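Local coordinates for filamentation induced by cAMP protein Fic (Desulfovibrio alaskensis, PDB 4RGL), which is a mostly helical member of the Fic/DOC family, with a smaller C-terminal domain probably of helix-turn-helix type, at residues 170-181 against 231-241; 83-94 against 112-120. All coordinates share one frame; numbering follows the deposited sequence.

Overall arrangement
Both contacts belong to the helical body of this Fic-family protein, and they follow one another along the chain, contact 2 closing before contact 1 opens. Their centres lie 26 Å apart and their nearest atoms about 7 Å, so they do not touch. Helix 189-202 passes by both: Gln197 and Met192 meet helix 168-182 of contact 1, while Met192, Leu195 and Trp196 press on the residues of contact 2. Contact 1 is a buried, largely aromatic junction, whereas contact 2 is only partly buried and more polar. An unidentified ligand comes within about 3 Å of the side chain of Met117, in the 112-120 segment of contact 2.

Contact 1 of 2, residues 170-181 against 231-241; sequences VASCIFHYEFEF and ADSQADATPFV
The carbonyl oxygen of Ala231 takes two donors: Asp236 N from the turn that follows in the chain, at 3.0 Å, and, across the contact, Tyr177 OH, which makes a weak bond at 2.8 Å to Ala231 O. The first is part of the Schellman motif that ends helix 221-234, with Ala235 at positive phi as its C-prime residue, so the hydroxyl meets the last turn of that helix, at a carbonyl already used by the cap. Tyr177 gets there with CG anti to its backbone nitrogen (chi1 172°), the ring reaching across to the 231-241 segment. Ala237 CB sits over one face, 3.9 Å from the Tyr177 ring centroid in a CH-pi contact, and Ala231 CB touches CE1. Phe240 comes in beside the Tyr177 CB and turns an edge toward the face of His176 in an offset edge-to-face pair, planes at 60°, ring centroids 5.5 Å apart. Cys173 O lies at the Phe240 edge, in the ring plane, 3.3 Å from CE2. The imidazole is held by Gln197 through ND1. Farther along, Ile174 CD1 packs on Val241 CG2 at 3.6 Å. Tyr177, His176 and Phe240 thus form an aromatic cluster joining helix 168-182 of the Fic region to the turn between helices 221-234 and 238-257.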
loop_
_atom_site.group_PDB
_atom_site.type_symbol
_atom_site.label_atom_id
_atom_site.label_comp_id
_atom_site.label_asym_id
_atom_site.label_seq_id
_atom_site.Cartn_x
_atom_site.Cartn_y
_atom_site.Cartn_z
ATOM N N VAL A 170 -3.096 10.972 15.419
ATOM C CA VAL A 170 -3.140 10.454 16.789
ATOM C C VAL A 170 -4.354 9.529 16.961
ATOM O O VAL A 170 -4.221 8.435 17.506
ATOM C CB VAL A 170 -3.166 11.613 17.827
ATOM C CG1 VAL A 170 -3.224 11.071 19.254
ATOM C CG2 VAL A 170 -1.964 12.535 17.646
ATOM N N ALA A 171 -5.534 9.966 16.468
ATOM C CA ALA A 171 -6.787 9.216 16.593
ATOM C C ALA A 171 -6.664 7.805 15.999
ATOM O O ALA A 171 -7.190 6.855 16.581
ATOM C CB ALA A 171 -7.915 9.969 15.911
ATOM N N SER A 172 -5.945 7.665 14.845
ATOM C CA SER A 172 -5.739 6.359 14.200
ATOM C C SER A 172 -4.895 5.442 15.081
ATOM O O SER A 172 -5.173 4.247 15.166
ATOM C CB SER A 172 -5.075 6.528 12.838
ATOM O OG SER A 172 -3.754 7.024 12.966
ATOM N N CYS A 173 -3.879 6.004 15.758
ATOM C CA CYS A 173 -3.020 5.234 16.654
ATOM C C CYS A 173 -3.801 4.796 17.891
ATOM O O CYS A 173 -3.680 3.644 18.317
ATOM C CB CYS A 173 -1.782 6.038 17.037
ATOM S SG CYS A 173 -0.696 6.433 15.647
ATOM N N ILE A 174 -4.593 5.724 18.484
ATOM C CA ILE A 174 -5.390 5.423 19.678
ATOM C C ILE A 174 -6.408 4.309 19.366
ATOM O O ILE A 174 -6.539 3.357 20.145
ATOM C CB ILE A 174 -6.099 6.699 20.217
ATOM C CG1 ILE A 174 -5.079 7.841 20.531
ATOM C CG2 ILE A 174 -6.960 6.372 21.434
ATOM C CD1 ILE A 174 -4.119 7.570 21.740
ATOM N N PHE A 175 -7.109 4.416 18.210
ATOM C CA PHE A 175 -8.091 3.410 17.803
ATOM C C PHE A 175 -7.424 2.043 17.625
ATOM O O PHE A 175 -7.930 1.046 18.133
ATOM C CB PHE A 175 -8.799 3.830 16.508
ATOM C CG PHE A 175 -9.915 2.895 16.093
ATOM C CD1 PHE A 175 -9.647 1.749 15.353
ATOM C CD2 PHE A 175 -11.231 3.154 16.456
ATOM C CE1 PHE A 175 -10.671 0.869 15.007
ATOM C CE2 PHE A 175 -12.257 2.279 16.092
ATOM C CZ PHE A 175 -11.971 1.144 15.368
ATOM N N HIS A 176 -6.276 2.007 16.907
ATOM C CA HIS A 176 -5.505 0.773 16.678
ATOM C C HIS A 176 -5.183 0.096 18.005
ATOM O O HIS A 176 -5.377 -1.105 18.146
ATOM C CB HIS A 176 -4.195 1.102 15.912
ATOM C CG HIS A 176 -3.533 -0.088 15.267
ATOM N ND1 HIS A 176 -3.024 -0.017 13.982
ATOM C CD2 HIS A 176 -3.331 -1.338 15.746
ATOM C CE1 HIS A 176 -2.506 -1.207 13.734
ATOM N NE2 HIS A 176 -2.684 -2.041 14.759
ATOM N N TYR A 177 -4.732 0.883 18.991
ATOM C CA TYR A 177 -4.354 0.392 20.312
ATOM C C TYR A 177 -5.561 -0.164 21.058
ATOM O O TYR A 177 -5.478 -1.248 21.639
ATOM C CB TYR A 177 -3.699 1.518 21.121
ATOM C CG TYR A 177 -3.445 1.174 22.569
ATOM C CD1 TYR A 177 -2.352 0.396 22.941
ATOM C CD2 TYR A 177 -4.217 1.735 23.583
ATOM C CE1 TYR A 177 -2.070 0.134 24.280
ATOM C CE2 TYR A 177 -3.921 1.513 24.928
ATOM C CZ TYR A 177 -2.852 0.704 25.272
ATOM O OH TYR A 177 -2.583 0.452 26.598
ATOM N N GLU A 178 -6.677 0.565 21.046
ATOM C CA GLU A 178 -7.891 0.126 21.721
ATOM C C GLU A 178 -8.494 -1.100 21.030
ATOM O O GLU A 178 -8.843 -2.072 21.700
ATOM C CB GLU A 178 -8.914 1.261 21.777
ATOM C CG GLU A 178 -8.518 2.387 22.719
ATOM C CD GLU A 178 -8.357 1.965 24.167
ATOM O OE1 GLU A 178 -9.222 1.209 24.667
ATOM O OE2 GLU A 178 -7.372 2.397 24.804
ATOM N N PHE A 179 -8.564 -1.070 19.673
ATOM C CA PHE A 179 -9.119 -2.166 18.870
ATOM C C PHE A 179 -8.348 -3.468 19.114
ATOM O O PHE A 179 -8.961 -4.525 19.229
ATOM C CB PHE A 179 -9.087 -1.802 17.369
ATOM C CG PHE A 179 -9.784 -2.793 16.470
ATOM C CD1 PHE A 179 -9.109 -3.909 15.978
ATOM C CD2 PHE A 179 -11.105 -2.602 16.090
ATOM C CE1 PHE A 179 -9.765 -4.843 15.168
ATOM C CE2 PHE A 179 -11.751 -3.523 15.256
ATOM C CZ PHE A 179 -11.075 -4.638 14.801
ATOM N N GLU A 180 -7.002 -3.389 19.191
ATOM C CA GLU A 180 -6.161 -4.572 19.406
ATOM C C GLU A 180 -6.433 -5.183 20.796
ATOM O O GLU A 180 -6.413 -6.405 20.945
ATOM C CB GLU A 180 -4.666 -4.207 19.253
ATOM C CG GLU A 180 -3.744 -5.410 19.033
ATOM C CD GLU A 180 -3.283 -6.152 20.283
ATOM O OE1 GLU A 180 -3.547 -5.660 21.405
ATOM O OE2 GLU A 180 -2.561 -7.164 20.133
ATOM N N PHE A 181 -6.700 -4.326 21.808
ATOM C CA PHE A 181 -6.996 -4.789 23.161
ATOM C C PHE A 181 -8.336 -5.535 23.213
ATOM O O PHE A 181 -8.465 -6.519 23.953
ATOM C CB PHE A 181 -7.010 -3.607 24.147
ATOM C CG PHE A 181 -7.555 -3.949 25.519
ATOM C CD1 PHE A 181 -6.755 -4.576 26.467
ATOM C CD2 PHE A 181 -8.874 -3.654 25.856
ATOM C CE1 PHE A 181 -7.270 -4.915 27.726
ATOM C CE2 PHE A 181 -9.388 -4.004 27.109
ATOM C CZ PHE A 181 -8.579 -4.620 28.040
ATOM N N ALA A 231 2.863 -1.060 26.509
ATOM C CA ALA A 231 1.762 -0.095 26.579
ATOM C C ALA A 231 0.522 -0.726 27.228
ATOM O O ALA A 231 -0.165 -0.069 28.011
ATOM C CB ALA A 231 1.426 0.413 25.185
ATOM N N ASP A 232 0.269 -2.022 26.935
ATOM C CA ASP A 232 -0.836 -2.782 27.533
ATOM C C ASP A 232 -0.594 -2.996 29.049
ATOM O O ASP A 232 -1.518 -2.830 29.850
ATOM C CB ASP A 232 -0.997 -4.143 26.810
ATOM C CG ASP A 232 -1.998 -5.084 27.456
ATOM O OD1 ASP A 232 -3.067 -4.606 27.894
ATOM O OD2 ASP A 232 -1.756 -6.307 27.437
ATOM N N SER A 233 0.656 -3.337 29.431
ATOM C CA SER A 233 1.024 -3.592 30.829
ATOM C C SER A 233 0.973 -2.304 31.668
ATOM O O SER A 233 0.516 -2.332 32.816
ATOM C CB SER A 233 2.422 -4.207 30.907
ATOM O OG SER A 233 2.816 -4.438 32.250
ATOM N N GLN A 234 1.451 -1.184 31.098
ATOM C CA GLN A 234 1.512 0.090 31.810
ATOM C C GLN A 234 0.183 0.881 31.649
ATOM O O GLN A 234 0.028 1.955 32.243
ATOM C CB GLN A 234 2.710 0.928 31.302
ATOM C CG GLN A 234 3.179 2.018 32.285
ATOM C CD GLN A 234 3.823 1.445 33.542
ATOM O OE1 GLN A 234 4.214 0.266 33.600
ATOM N NE2 GLN A 234 4.009 2.291 34.548
ATOM N N ALA A 235 -0.797 0.308 30.876
ATOM C CA ALA A 235 -2.120 0.925 30.637
ATOM C C ALA A 235 -1.979 2.363 30.055
ATOM O O ALA A 235 -2.672 3.286 30.499
ATOM C CB ALA A 235 -2.930 0.955 31.932
ATOM N N ASP A 236 -1.088 2.536 29.056
ATOM C CA ASP A 236 -0.836 3.843 28.448
ATOM C C ASP A 236 -0.570 3.698 26.942
ATOM O O ASP A 236 0.359 2.997 26.548
ATOM C CB ASP A 236 0.358 4.532 29.141
ATOM C CG ASP A 236 0.661 5.926 28.626
ATOM O OD1 ASP A 236 -0.241 6.540 28.001
ATOM O OD2 ASP A 236 1.767 6.434 28.912
ATOM N N ALA A 237 -1.369 4.390 26.107
ATOM C CA ALA A 237 -1.233 4.312 24.644
ATOM C C ALA A 237 -0.027 5.126 24.139
ATOM O O ALA A 237 0.475 4.863 23.045
ATOM C CB ALA A 237 -2.502 4.807 23.979
ATOM N N THR A 238 0.425 6.122 24.937
ATOM C CA THR A 238 1.499 7.059 24.563
ATOM C C THR A 238 2.706 6.331 23.829
ATOM O O THR A 238 3.063 6.737 22.721
ATOM C CB THR A 238 1.994 7.822 25.806
ATOM O OG1 THR A 238 0.885 8.494 26.405
ATOM C CG2 THR A 238 3.098 8.821 25.482
ATOM N N PRO A 239 3.349 5.281 24.436
ATOM C CA PRO A 239 4.521 4.668 23.772
ATOM C C PRO A 239 4.163 4.031 22.422
ATOM O O PRO A 239 4.982 4.051 21.495
ATOM C CB PRO A 239 4.987 3.611 24.780
ATOM C CG PRO A 239 3.805 3.370 25.663
ATOM C CD PRO A 239 3.098 4.669 25.755
ATOM N N PHE A 240 2.938 3.471 22.305
ATOM C CA PHE A 240 2.466 2.880 21.053
ATOM C C PHE A 240 2.256 3.972 19.993
ATOM O O PHE A 240 2.615 3.778 18.825
ATOM C CB PHE A 240 1.159 2.088 21.284
ATOM C CG PHE A 240 0.548 1.512 20.025
ATOM C CD1 PHE A 240 1.026 0.324 19.481
ATOM C CD2 PHE A 240 -0.541 2.125 19.416
ATOM C CE1 PHE A 240 0.457 -0.212 18.321
ATOM C CE2 PHE A 240 -1.113 1.585 18.260
ATOM C CZ PHE A 240 -0.615 0.416 17.724
ATOM N N VAL A 241 1.692 5.129 20.409
ATOM C CA VAL A 241 1.454 6.262 19.511
ATOM C C VAL A 241 2.794 6.777 18.970
ATOM O O VAL A 241 2.924 6.991 17.764
ATOM C CB VAL A 241 0.652 7.388 20.220
ATOM C CG1 VAL A 241 0.463 8.593 19.300
ATOM C CG2 VAL A 241 -0.696 6.868 20.709
#

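Contact 2 of 2, residues 83-94 against 112-120; sequences REIQEVRNAFAT and AHELLMRGL
Asn90 faces the end of helix 106-117, and its side chain can be followed outward from the backbone. CB rests against two carbonyl oxygens, 3.3 Å from Leu116 O and 3.4 Å from Leu115 O. CG, set beside the backbone nitrogen at chi1 -74°, carries the amide past these carbonyls toward the turn at 118-120. At the tip, ND2 gives a bond of 2.8 Å to Arg118 O, which lies nearly in the amide plane and is met on a lone pair, with an angle of 150° at the hydrogen. A weak second bond runs from ND2 to Leu116 O. Leu120 CD1 also packs on this nitrogen, at 3.5 Å, and reaches Glu87 CG, while its CD2 branch meets Gln86 CB. One turn on, the Thr94 hydroxyl turns back to Asn90 O, a carbonyl that also takes Thr94 N, and lies against Leu115 CB and Leu116 CB; its methyl CG2 faces Ala112 O. The axes of 83-94 and 112-117 come within 7.8 Å and run roughly antiparallel, at 150°. One amide nitrogen thus ties Arg118 O in the turn firmly, and Leu116 O near the helix end more weakly, to helix 82-95.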
loop_
_atom_site.group_PDB
_atom_site.type_symbol
_atom_site.label_atom_id
_atom_site.label_comp_id
_atom_site.label_asym_id
_atom_site.label_seq_id
_atom_site.Cartn_x
_atom_site.Cartn_y
_atom_site.Cartn_z
ATOM N N ARG A 83 -5.802 -21.450 0.778
ATOM C CA ARG A 83 -6.285 -20.611 1.880
ATOM C C ARG A 83 -5.497 -19.292 1.945
ATOM O O ARG A 83 -6.090 -18.234 2.143
ATOM C CB ARG A 83 -6.179 -21.367 3.212
ATOM C CG ARG A 83 -6.992 -20.764 4.330
ATOM C CD ARG A 83 -7.060 -21.708 5.509
ATOM N NE ARG A 83 -8.023 -21.260 6.509
ATOM C CZ ARG A 83 -9.315 -21.572 6.481
ATOM N NH1 ARG A 83 -9.803 -22.319 5.498
ATOM N NH2 ARG A 83 -10.128 -21.133 7.430
ATOM N N GLU A 84 -4.164 -19.356 1.737
ATOM C CA GLU A 84 -3.321 -18.159 1.731
ATOM C C GLU A 84 -3.622 -17.285 0.517
ATOM O O GLU A 84 -3.606 -16.060 0.624
ATOM C CB GLU A 84 -1.834 -18.535 1.750
ATOM C CG GLU A 84 -1.339 -19.009 3.104
ATOM C CD GLU A 84 0.169 -19.157 3.197
ATOM O OE1 GLU A 84 0.824 -19.292 2.137
ATOM O OE2 GLU A 84 0.697 -19.145 4.334
ATOM N N ILE A 85 -3.888 -17.914 -0.641
ATOM C CA ILE A 85 -4.198 -17.189 -1.872
ATOM C C ILE A 85 -5.576 -16.484 -1.736
ATOM O O ILE A 85 -5.726 -15.342 -2.178
ATOM C CB ILE A 85 -4.154 -18.149 -3.106
ATOM C CG1 ILE A 85 -2.750 -18.815 -3.237
ATOM C CG2 ILE A 85 -4.526 -17.405 -4.389
ATOM C CD1 ILE A 85 -2.660 -19.939 -4.303
ATOM N N GLN A 86 -6.546 -17.137 -1.046
ATOM C CA GLN A 86 -7.860 -16.531 -0.824
ATOM C C GLN A 86 -7.787 -15.404 0.189
ATOM O O GLN A 86 -8.569 -14.457 0.097
ATOM C CB GLN A 86 -8.882 -17.563 -0.379
ATOM C CG GLN A 86 -9.810 -18.002 -1.514
ATOM C CD GLN A 86 -10.537 -16.826 -2.161
ATOM O OE1 GLN A 86 -10.526 -16.658 -3.384
ATOM N NE2 GLN A 86 -11.158 -15.984 -1.351
ATOM N N GLU A 87 -6.840 -15.480 1.149
ATOM C CA GLU A 87 -6.617 -14.378 2.080
ATOM C C GLU A 87 -6.231 -13.118 1.309
ATOM O O GLU A 87 -6.767 -12.044 1.579
ATOM C CB GLU A 87 -5.528 -14.731 3.115
ATOM C CG GLU A 87 -5.973 -15.738 4.164
ATOM C CD GLU A 87 -4.998 -15.934 5.313
ATOM O OE1 GLU A 87 -4.018 -15.159 5.402
ATOM O OE2 GLU A 87 -5.257 -16.814 6.166
ATOM N N VAL A 88 -5.363 -13.275 0.271
ATOM C CA VAL A 88 -4.902 -12.165 -0.573
ATOM C C VAL A 88 -6.073 -11.600 -1.398
ATOM O O VAL A 88 -6.266 -10.385 -1.435
ATOM C CB VAL A 88 -3.731 -12.605 -1.497
ATOM C CG1 VAL A 88 -3.335 -11.483 -2.452
ATOM C CG2 VAL A 88 -2.532 -13.067 -0.676
ATOM N N ARG A 89 -6.838 -12.480 -2.071
ATOM C CA ARG A 89 -7.976 -12.053 -2.883
ATOM C C ARG A 89 -8.977 -11.263 -2.032
ATOM O O ARG A 89 -9.375 -10.165 -2.417
ATOM C CB ARG A 89 -8.671 -13.263 -3.544
ATOM C CG ARG A 89 -7.784 -14.042 -4.520
ATOM C CD ARG A 89 -8.621 -14.929 -5.424
ATOM N NE ARG A 89 -7.793 -15.761 -6.300
ATOM C CZ ARG A 89 -7.505 -17.039 -6.055
ATOM N NH1 ARG A 89 -7.984 -17.638 -4.970
ATOM N NH2 ARG A 89 -6.745 -17.727 -6.899
ATOM N N ASN A 90 -9.335 -11.799 -0.838
ATOM C CA ASN A 90 -10.266 -11.130 0.083
ATOM C C ASN A 90 -9.698 -9.792 0.566
ATOM O O ASN A 90 -10.422 -8.791 0.591
ATOM C CB ASN A 90 -10.587 -12.031 1.288
ATOM C CG ASN A 90 -11.508 -13.190 0.970
ATOM O OD1 ASN A 90 -11.860 -13.446 -0.187
ATOM N ND2 ASN A 90 -11.950 -13.888 2.001
ATOM N N ALA A 91 -8.396 -9.769 0.942
ATOM C CA ALA A 91 -7.739 -8.541 1.401
ATOM C C ALA A 91 -7.775 -7.461 0.314
ATOM O O ALA A 91 -8.223 -6.339 0.578
ATOM C CB ALA A 91 -6.308 -8.832 1.804
ATOM N N PHE A 92 -7.380 -7.821 -0.936
ATOM C CA PHE A 92 -7.416 -6.880 -2.059
ATOM C C PHE A 92 -8.834 -6.350 -2.274
ATOM O O PHE A 92 -9.018 -5.153 -2.478
ATOM C CB PHE A 92 -6.885 -7.536 -3.350
ATOM C CG PHE A 92 -7.051 -6.669 -4.577
ATOM C CD1 PHE A 92 -6.225 -5.570 -4.790
ATOM C CD2 PHE A 92 -8.058 -6.930 -5.505
ATOM C CE1 PHE A 92 -6.407 -4.744 -5.902
ATOM C CE2 PHE A 92 -8.234 -6.108 -6.618
ATOM C CZ PHE A 92 -7.402 -5.028 -6.817
ATOM N N ALA A 93 -9.831 -7.232 -2.191
ATOM C CA ALA A 93 -11.226 -6.850 -2.351
ATOM C C ALA A 93 -11.669 -5.880 -1.237
ATOM O O ALA A 93 -12.421 -4.935 -1.502
ATOM C CB ALA A 93 -12.104 -8.086 -2.345
ATOM N N THR A 94 -11.158 -6.090 -0.004
ATOM C CA THR A 94 -11.540 -5.296 1.164
ATOM C C THR A 94 -10.962 -3.868 1.069
ATOM O O THR A 94 -11.696 -2.897 1.265
ATOM C CB THR A 94 -11.074 -6.000 2.452
ATOM O OG1 THR A 94 -11.481 -7.366 2.404
ATOM C CG2 THR A 94 -11.621 -5.342 3.706
ATOM N N ALA A 112 -16.630 -4.544 6.304
ATOM C CA ALA A 112 -15.222 -4.751 5.975
ATOM C C ALA A 112 -14.750 -6.130 6.429
ATOM O O ALA A 112 -14.073 -6.832 5.671
ATOM C CB ALA A 112 -14.370 -3.670 6.623
ATOM N N HIS A 113 -15.120 -6.531 7.665
ATOM C CA HIS A 113 -14.743 -7.835 8.210
ATOM C C HIS A 113 -15.339 -8.972 7.359
ATOM O O HIS A 113 -14.671 -9.992 7.135
ATOM C CB HIS A 113 -15.192 -7.961 9.666
ATOM C CG HIS A 113 -14.782 -9.246 10.306
ATOM N ND1 HIS A 113 -15.681 -10.281 10.483
ATOM C CD2 HIS A 113 -13.557 -9.653 10.717
ATOM C CE1 HIS A 113 -14.988 -11.264 11.032
ATOM N NE2 HIS A 113 -13.704 -10.930 11.190
ATOM N N GLU A 114 -16.578 -8.762 6.831
ATOM C CA GLU A 114 -17.235 -9.715 5.939
ATOM C C GLU A 114 -16.399 -9.933 4.658
ATOM O O GLU A 114 -16.095 -11.075 4.319
ATOM C CB GLU A 114 -18.669 -9.231 5.587
ATOM C CG GLU A 114 -19.204 -9.716 4.232
ATOM C CD GLU A 114 -19.277 -11.221 4.029
ATOM O OE1 GLU A 114 -19.270 -11.966 5.036
ATOM O OE2 GLU A 114 -19.354 -11.652 2.858
ATOM N N LEU A 115 -16.001 -8.843 3.976
ATOM C CA LEU A 115 -15.217 -8.942 2.741
ATOM C C LEU A 115 -13.873 -9.593 2.989
ATOM O O LEU A 115 -13.384 -10.338 2.136
ATOM C CB LEU A 115 -15.006 -7.558 2.126
ATOM C CG LEU A 115 -16.212 -6.940 1.457
ATOM C CD1 LEU A 115 -15.949 -5.494 1.113
ATOM C CD2 LEU A 115 -16.597 -7.710 0.218
ATOM N N LEU A 116 -13.262 -9.308 4.152
ATOM C CA LEU A 116 -11.935 -9.792 4.493
ATOM C C LEU A 116 -11.949 -11.284 4.852
ATOM O O LEU A 116 -10.986 -11.990 4.555
ATOM C CB LEU A 116 -11.371 -8.973 5.674
ATOM C CG LEU A 116 -9.933 -9.294 6.105
ATOM C CD1 LEU A 116 -8.924 -8.784 5.077
ATOM C CD2 LEU A 116 -9.633 -8.691 7.451
HETATM N N MSE A 117 -13.015 -11.757 5.517
HETATM C CA MSE A 117 -13.034 -13.135 6.036
HETATM C C MSE A 117 -13.997 -14.061 5.245
HETATM O O MSE A 117 -14.099 -15.247 5.571
HETATM C CB MSE A 117 -13.429 -13.145 7.531
HETATM C CG MSE A 117 -12.508 -12.296 8.417
HETATM SE SE MSE A 117 -10.621 -12.737 8.226
HETATM C CE MSE A 117 -10.655 -14.534 8.766
ATOM N N ARG A 118 -14.693 -13.521 4.209
ATOM C CA ARG A 118 -15.669 -14.301 3.438
ATOM C C ARG A 118 -15.093 -15.657 3.018
ATOM O O ARG A 118 -14.003 -15.718 2.439
ATOM C CB ARG A 118 -16.130 -13.525 2.204
ATOM C CG ARG A 118 -17.160 -14.284 1.355
ATOM C CD ARG A 118 -17.583 -13.485 0.149
ATOM N NE ARG A 118 -18.189 -12.216 0.535
ATOM C CZ ARG A 118 -18.583 -11.293 -0.328
ATOM N NH1 ARG A 118 -18.436 -11.489 -1.633
ATOM N NH2 ARG A 118 -19.118 -10.160 0.103
ATOM N N GLY A 119 -15.808 -16.732 3.378
ATOM C CA GLY A 119 -15.454 -18.097 2.999
ATOM C C GLY A 119 -14.297 -18.708 3.771
ATOM O O GLY A 119 -13.937 -19.862 3.530
ATOM N N LEU A 120 -13.705 -17.954 4.704
ATOM C CA LEU A 120 -12.544 -18.443 5.454
ATOM C C LEU A 120 -12.922 -18.842 6.872
ATOM O O LEU A 120 -12.256 -19.694 7.468
ATOM C CB LEU A 120 -11.439 -17.366 5.501
ATOM C CG LEU A 120 -10.877 -16.906 4.148
ATOM C CD1 LEU A 120 -10.009 -15.662 4.314
ATOM C CD2 LEU A 120 -10.091 -18.022 3.467
#